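Local coordinates for protein ethylbenzene dehydrogenase alpha-subunit (Aromatoleum aromaticum, PDB 2IVF) that belongs to the molybdopterin oxidoreductase family and carries a molybdenum atom, two pterin guanine dinucleotides and an iron-sulfur cluster, at residues A[451-456]-A[824-829]. Residues are numbered along the deposited sequence; the frame is centred on the assembly and turned at random.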
loop_
_atom_site.group_PDB
_atom_site.type_symbol
_atom_site.label_atom_id
_atom_site.label_comp_id
_atom_site.label_asym_id
_atom_site.label_seq_id
_atom_site.Cartn_x
_atom_site.Cartn_y
_atom_site.Cartn_z
ATOM N N SER A 451 -12.220 0.317 -17.476
ATOM C CA SER A 451 -13.103 1.327 -18.066
ATOM C C SER A 451 -13.799 0.658 -19.232
ATOM O O SER A 451 -13.171 -0.059 -19.983
ATOM C CB SER A 451 -12.325 2.544 -18.548
ATOM O OG SER A 451 -11.470 3.066 -17.518
ATOM N N TYR A 452 -15.082 0.917 -19.399
ATOM C CA TYR A 452 -15.863 0.257 -20.455
ATOM C C TYR A 452 -15.179 0.363 -21.812
ATOM O O TYR A 452 -15.071 -0.624 -22.568
ATOM C CB TYR A 452 -17.225 0.903 -20.528
ATOM C CG TYR A 452 -18.279 0.173 -21.318
ATOM C CD1 TYR A 452 -18.338 0.296 -22.697
ATOM C CD2 TYR A 452 -19.269 -0.566 -20.681
ATOM C CE1 TYR A 452 -19.360 -0.333 -23.436
ATOM C CE2 TYR A 452 -20.285 -1.191 -21.414
ATOM C CZ TYR A 452 -20.319 -1.085 -22.777
ATOM O OH TYR A 452 -21.378 -1.680 -23.497
ATOM N N HIS A 453 -14.724 1.576 -22.105
ATOM C CA HIS A 453 -14.082 1.892 -23.361
ATOM C C HIS A 453 -12.556 2.049 -23.190
ATOM O O HIS A 453 -11.935 2.825 -23.914
ATOM C CB HIS A 453 -14.659 3.202 -23.927
ATOM C CG HIS A 453 -16.087 3.098 -24.332
ATOM N ND1 HIS A 453 -16.516 2.165 -25.244
ATOM C CD2 HIS A 453 -17.191 3.766 -23.924
ATOM C CE1 HIS A 453 -17.824 2.266 -25.393
ATOM N NE2 HIS A 453 -18.262 3.233 -24.611
ATOM N N GLY A 454 -11.936 1.327 -22.260
ATOM C CA GLY A 454 -10.487 1.430 -22.096
ATOM C C GLY A 454 -9.781 1.065 -23.398
ATOM O O GLY A 454 -8.705 1.550 -23.665
ATOM N N ASP A 455 -10.369 0.172 -24.187
ATOM C CA ASP A 455 -9.749 -0.207 -25.458
ATOM C C ASP A 455 -9.621 1.020 -26.338
ATOM O O ASP A 455 -8.557 1.255 -26.885
ATOM C CB ASP A 455 -10.502 -1.353 -26.190
ATOM C CG ASP A 455 -11.944 -1.067 -26.448
ATOM O OD1 ASP A 455 -12.552 -0.171 -25.811
ATOM O OD2 ASP A 455 -12.503 -1.829 -27.264
ATOM N N LEU A 456 -10.682 1.831 -26.426
ATOM C CA LEU A 456 -10.633 3.079 -27.197
ATOM C C LEU A 456 -9.649 4.056 -26.676
ATOM O O LEU A 456 -8.960 4.710 -27.448
ATOM C CB LEU A 456 -11.984 3.765 -27.248
ATOM C CG LEU A 456 -12.992 3.068 -28.166
ATOM C CD1 LEU A 456 -14.365 3.769 -28.018
ATOM C CD2 LEU A 456 -12.562 3.025 -29.664
ATOM N N ALA A 824 -20.598 0.013 -34.912
ATOM C CA ALA A 824 -20.505 0.600 -33.553
ATOM C C ALA A 824 -19.836 1.958 -33.538
ATOM O O ALA A 824 -19.829 2.615 -32.493
ATOM C CB ALA A 824 -19.698 -0.300 -32.615
ATOM N N GLY A 825 -19.240 2.355 -34.656
ATOM C CA GLY A 825 -18.546 3.636 -34.735
ATOM C C GLY A 825 -17.163 3.548 -34.119
ATOM O O GLY A 825 -16.607 4.550 -33.695
ATOM N N GLU A 826 -16.590 2.346 -34.087
ATOM C CA GLU A 826 -15.255 2.171 -33.491
ATOM C C GLU A 826 -14.171 1.651 -34.463
ATOM O O GLU A 826 -13.112 1.141 -34.026
ATOM C CB GLU A 826 -15.341 1.255 -32.270
ATOM C CG GLU A 826 -16.175 1.805 -31.196
ATOM C CD GLU A 826 -16.109 1.039 -29.914
ATOM O OE1 GLU A 826 -15.066 0.406 -29.632
ATOM O OE2 GLU A 826 -17.115 1.114 -29.170
ATOM N N SER A 827 -14.379 1.791 -35.759
ATOM C CA SER A 827 -13.347 1.363 -36.722
ATOM C C SER A 827 -12.044 2.121 -36.549
ATOM O O SER A 827 -10.969 1.540 -36.697
ATOM C CB SER A 827 -13.844 1.523 -38.136
ATOM O OG SER A 827 -14.276 2.862 -38.366
ATOM N N LEU A 828 -12.133 3.405 -36.200
ATOM C CA LEU A 828 -10.967 4.168 -35.770
ATOM C C LEU A 828 -11.028 4.431 -34.275
ATOM O O LEU A 828 -12.118 4.436 -33.686
ATOM C CB LEU A 828 -10.886 5.513 -36.514
ATOM C CG LEU A 828 -10.405 5.525 -37.972
ATOM C CD1 LEU A 828 -10.584 6.922 -38.578
ATOM C CD2 LEU A 828 -8.913 5.046 -38.089
ATOM N N PRO A 829 -9.868 4.713 -33.662
ATOM C CA PRO A 829 -9.936 5.140 -32.261
ATOM C C PRO A 829 -10.820 6.394 -32.197
ATOM O O PRO A 829 -10.829 7.198 -33.110
ATOM C CB PRO A 829 -8.490 5.458 -31.892
ATOM C CG PRO A 829 -7.658 4.822 -32.984
ATOM C CD PRO A 829 -8.496 4.777 -34.200
HETATM O O HOH W 1 -12.384 -0.168 -29.691
#
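E826 reaches from the loop that follows helix 819-824, which closes in a Schellman motif at G825, and lays its side chain across L456 in the first turn of helix 454-467. The two side chains cross at about a right angle in the buried interior of this molybdopterin oxidoreductase. From CB, which points at the helix, the chain runs extended beyond CG (chi2 -171°). CG passes L456 CD2 at 4.1 Å, the start of the aliphatic contact. CD then sits over the leucine fork, 3.8 Å from L456 CD1, and OE1 comes within 3.6 Å of L456 CD2. OE2, the other tip, lies 4.0 Å from H453 CE1, approaching that ring obliquely. L456 thus packs its branched end against the carboxylate, whose charge is met by others: OE2 forms a salt bridge with K832 NZ and OE1 with K941 NZ.

K941 also pairs with D455 OD1 and hydrogen-bonds H453 ND1, so one lysine gathers three side chains. It probably offsets the repulsion between the two acids, whose carboxylate planes stand 74° apart with D455 OD2 4.1 Å from E826 OE1. H944 supplies a hydrogen bond to that same OD2. Next to the helix, P829 puts its CA 4.3 Å from L456 CD2. One water spans the acids, donating to E826 OE1 at 2.7 Å and, in a weak bond, to D455 OD2.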